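Side-chain contact in 16S rRNA aminocarboxypropyltransferase (Vulcanisaeta distributa, PDB 5APG), which probably transfers the 3-amino-3-carboxypropyl group of S-adenosylmethionine to N3 of an N1-methylpseudouridine in 16S rRNA, the last step of a hypermodification: residues 20-25 / 134-139. Residues are numbered along the deposited sequence; the frame is centred on the assembly and turned at random.
Sequences AIKLVR and RLYKWG
Lys22 reaches from helix 19-25 across to Leu135 and Tyr136 in the loop between helices 126-133 and 141-153, joining two parts of this SPOUT-fold enzyme beside its S-adenosylmethionine pocket. A single hydrogen bond spans the gap: Lys22 NZ donates to the backbone O of Leu135 at 2.8 Å. The ammonium meets that oxygen at a C=O...N angle of 157°, tilted 23° from the carbonyl plane. With CG anti to the backbone N (chi1 -154°) and the rest of the chain extended, the side chain runs straight out from the helix to the loop.

The same ammonium makes a cation-pi contact with Tyr136, its NZ 4.0 Å from the ring centroid and over the face, displaced toward the CE1 side. The opposite face carries Trp138, whose CZ2 sits 3.5 Å above the ring plane; NZ and this one indole carbon are each offset toward the phenol's rim. Were Lys22 replaced by an alanine, the Leu135 carbonyl would probably lose this donor and the tyrosine the ammonium on one of its faces. A bound MES molecule, probably from the crystallisation liquor, also forms a salt bridge with NZ.

Apolar packing is lighter. CD1 of Leu135 comes to 4.4 Å from Leu23 CA, and both leucines also touch Phe28. Tyr136 stands close to Thr19, and Leu23 to Thr112, two residues that bind S-adenosylmethionine, which places the contact at the pocket's margin. At the outer end of the phenol, Lys22 CD lies over the bond between CZ and the hydroxyl oxygen, 3.4 Å from Tyr136 CZ and 3.3 Å from Tyr136 OH.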
ATOM      1  N   ALA A  20      -9.845   4.217   3.115  1.00 22.71           N
ATOM      2  CA  ALA A  20     -10.293   3.703   1.821  1.00 21.65           C
ATOM      3  C   ALA A  20     -11.648   4.296   1.449  1.00 23.34           C
ATOM      4  O   ALA A  20     -11.884   4.645   0.290  1.00 23.11           O
ATOM      5  CB  ALA A  20     -10.361   2.182   1.838  1.00 24.70           C
ATOM      6  N   ILE A  21     -12.535   4.405   2.433  1.00 24.69           N
ATOM      7  CA  ILE A  21     -13.842   5.021   2.226  1.00 26.34           C
ATOM      8  C   ILE A  21     -13.688   6.446   1.694  1.00 25.78           C
ATOM      9  O   ILE A  21     -14.429   6.878   0.806  1.00 27.39           O
ATOM     10  CB  ILE A  21     -14.669   5.030   3.532  1.00 32.36           C
ATOM     11  CG1 ILE A  21     -15.110   3.611   3.896  1.00 37.34           C
ATOM     12  CG2 ILE A  21     -15.880   5.935   3.404  1.00 35.15           C
ATOM     13  CD1 ILE A  21     -15.977   2.951   2.845  1.00 39.19           C
ATOM     14  N   LYS A  22     -12.703   7.168   2.220  1.00 23.80           N
ATOM     15  CA  LYS A  22     -12.455   8.539   1.786  1.00 22.86           C
ATOM     16  C   LYS A  22     -11.900   8.597   0.361  1.00 24.69           C
ATOM     17  O   LYS A  22     -12.300   9.455  -0.424  1.00 23.00           O
ATOM     18  CB  LYS A  22     -11.505   9.242   2.755  1.00 22.29           C
ATOM     19  CG  LYS A  22     -11.669  10.754   2.769  1.00 22.34           C
ATOM     20  CD  LYS A  22     -10.886  11.376   3.910  1.00 22.75           C
ATOM     21  CE  LYS A  22     -11.138  12.863   3.990  1.00 23.49           C
ATOM     22  NZ  LYS A  22     -10.385  13.512   5.107  1.00 20.93           N
ATOM     23  N   LEU A  23     -10.978   7.693   0.031  1.00 19.56           N
ATOM     24  CA  LEU A  23     -10.510   7.543  -1.349  1.00 19.25           C
ATOM     25  C   LEU A  23     -11.663   7.367  -2.328  1.00 20.05           C
ATOM     26  O   LEU A  23     -11.712   8.010  -3.379  1.00 22.36           O
ATOM     27  CB  LEU A  23      -9.570   6.339  -1.480  1.00 25.08           C
ATOM     28  CG  LEU A  23      -8.104   6.517  -1.113  1.00 26.64           C
ATOM     29  CD1 LEU A  23      -7.400   5.162  -1.127  1.00 22.07           C
ATOM     30  CD2 LEU A  23      -7.450   7.488  -2.081  1.00 23.53           C
ATOM     31  N   VAL A  24     -12.583   6.477  -1.975  1.00 23.19           N
ATOM     32  CA  VAL A  24     -13.711   6.150  -2.834  1.00 23.56           C
ATOM     33  C   VAL A  24     -14.667   7.336  -2.938  1.00 25.03           C
ATOM     34  O   VAL A  24     -15.162   7.651  -4.018  1.00 26.02           O
ATOM     35  CB  VAL A  24     -14.459   4.909  -2.308  1.00 26.44           C
ATOM     36  CG1 VAL A  24     -15.733   4.660  -3.108  1.00 29.95           C
ATOM     37  CG2 VAL A  24     -13.542   3.692  -2.343  1.00 26.18           C
ATOM     38  N   ARG A  25     -14.899   8.001  -1.810  1.00 23.75           N
ATOM     39  CA  ARG A  25     -15.801   9.149  -1.756  1.00 26.39           C
ATOM     40  C   ARG A  25     -15.371  10.256  -2.715  1.00 25.93           C
ATOM     41  O   ARG A  25     -16.213  10.947  -3.286  1.00 28.15           O
ATOM     42  CB  ARG A  25     -15.888   9.696  -0.325  1.00 26.40           C
ATOM     43  CG  ARG A  25     -17.002  10.713  -0.112  1.00 35.14           C
ATOM     44  CD  ARG A  25     -17.394  10.825   1.359  1.00 34.36           C
ATOM     45  NE  ARG A  25     -16.298  11.278   2.213  1.00 34.22           N
ATOM     46  CZ  ARG A  25     -15.975  12.554   2.397  1.00 32.87           C
ATOM     47  NH1 ARG A  25     -16.662  13.508   1.784  1.00 35.00           N
ATOM     48  NH2 ARG A  25     -14.964  12.881   3.192  1.00 28.11           N
ATOM     49  N   ARG A 134      -3.365  14.744  -0.088  1.00 16.42           N
ATOM     50  CA  ARG A 134      -3.910  16.015   0.374  1.00 17.44           C
ATOM     51  C   ARG A 134      -5.324  15.871   0.955  1.00 17.18           C
ATOM     52  O   ARG A 134      -5.848  16.808   1.545  1.00 18.15           O
ATOM     53  CB  ARG A 134      -3.880  17.041  -0.766  1.00 16.73           C
ATOM     54  CG  ARG A 134      -2.475  17.604  -1.013  1.00 16.79           C
ATOM     55  CD  ARG A 134      -2.431  18.588  -2.174  1.00 17.71           C
ATOM     56  NE  ARG A 134      -3.246  19.770  -1.920  1.00 15.58           N
ATOM     57  CZ  ARG A 134      -3.435  20.749  -2.802  1.00 18.21           C
ATOM     58  NH1 ARG A 134      -2.852  20.693  -3.993  1.00 18.33           N
ATOM     59  NH2 ARG A 134      -4.200  21.788  -2.488  1.00 18.39           N
ATOM     60  N   LEU A 135      -5.922  14.686   0.826  1.00 15.55           N
ATOM     61  CA  LEU A 135      -7.205  14.402   1.473  1.00 16.66           C
ATOM     62  C   LEU A 135      -7.112  14.405   3.003  1.00 16.17           C
ATOM     63  O   LEU A 135      -8.133  14.469   3.688  1.00 16.65           O
ATOM     64  CB  LEU A 135      -7.765  13.057   0.999  1.00 16.15           C
ATOM     65  CG  LEU A 135      -8.250  12.994  -0.450  1.00 17.58           C
ATOM     66  CD1 LEU A 135      -8.831  11.619  -0.753  1.00 17.78           C
ATOM     67  CD2 LEU A 135      -9.274  14.092  -0.718  1.00 16.40           C
ATOM     68  N   TYR A 136      -5.894  14.321   3.534  1.00 15.97           N
ATOM     69  CA  TYR A 136      -5.671  14.447   4.977  1.00 16.85           C
ATOM     70  C   TYR A 136      -4.655  15.550   5.251  1.00 15.63           C
ATOM     71  O   TYR A 136      -3.762  15.791   4.444  1.00 16.81           O
ATOM     72  CB  TYR A 136      -5.196  13.114   5.581  1.00 16.96           C
ATOM     73  CG  TYR A 136      -6.278  12.053   5.628  1.00 16.21           C
ATOM     74  CD1 TYR A 136      -7.176  11.995   6.690  1.00 18.58           C
ATOM     75  CD2 TYR A 136      -6.410  11.121   4.605  1.00 17.09           C
ATOM     76  CE1 TYR A 136      -8.174  11.034   6.733  1.00 20.54           C
ATOM     77  CE2 TYR A 136      -7.402  10.153   4.641  1.00 16.54           C
ATOM     78  CZ  TYR A 136      -8.280  10.115   5.708  1.00 17.36           C
ATOM     79  OH  TYR A 136      -9.268   9.158   5.738  1.00 21.48           O
ATOM     80  N   LYS A 137      -4.788  16.230   6.382  1.00 18.05           N
ATOM     81  CA  LYS A 137      -3.858  17.313   6.673  1.00 18.68           C
ATOM     82  C   LYS A 137      -2.444  16.761   6.860  1.00 17.70           C
ATOM     83  O   LYS A 137      -1.468  17.428   6.514  1.00 18.85           O
ATOM     84  CB  LYS A 137      -4.301  18.113   7.902  1.00 21.34           C
ATOM     85  CG  LYS A 137      -4.201  17.387   9.233  1.00 25.67           C
ATOM     86  CD  LYS A 137      -4.400  18.379  10.374  1.00 31.34           C
ATOM     87  CE  LYS A 137      -4.705  17.692  11.693  1.00 36.09           C
ATOM     88  NZ  LYS A 137      -5.041  18.692  12.750  1.00 44.66           N
ATOM     89  N   TRP A 138      -2.342  15.534   7.372  1.00 19.94           N
ATOM     90  CA  TRP A 138      -1.046  14.892   7.619  1.00 20.51           C
ATOM     91  C   TRP A 138      -0.510  14.167   6.381  1.00 19.37           C
ATOM     92  O   TRP A 138       0.625  13.684   6.371  1.00 19.19           O
ATOM     93  CB  TRP A 138      -1.153  13.901   8.789  1.00 20.73           C
ATOM     94  CG  TRP A 138      -2.305  12.937   8.655  1.00 18.95           C
ATOM     95  CD1 TRP A 138      -3.532  13.033   9.255  1.00 20.01           C
ATOM     96  CD2 TRP A 138      -2.341  11.745   7.859  1.00 18.37           C
ATOM     97  NE1 TRP A 138      -4.325  11.976   8.881  1.00 20.92           N
ATOM     98  CE2 TRP A 138      -3.617  11.168   8.027  1.00 19.13           C
ATOM     99  CE3 TRP A 138      -1.417  11.107   7.022  1.00 18.91           C
ATOM    100  CZ2 TRP A 138      -3.995   9.990   7.386  1.00 20.53           C
ATOM    101  CZ3 TRP A 138      -1.790   9.933   6.389  1.00 18.82           C
ATOM    102  CH2 TRP A 138      -3.069   9.387   6.575  1.00 18.31           C
ATOM    103  N   GLY A 139      -1.335  14.084   5.344  1.00 18.50           N
ATOM    104  CA  GLY A 139      -0.999  13.339   4.137  1.00 17.50           C
ATOM    105  C   GLY A 139       0.305  13.697   3.438  1.00 16.11           C
ATOM    106  O   GLY A 139       1.155  12.829   3.235  1.00 16.72           O
TER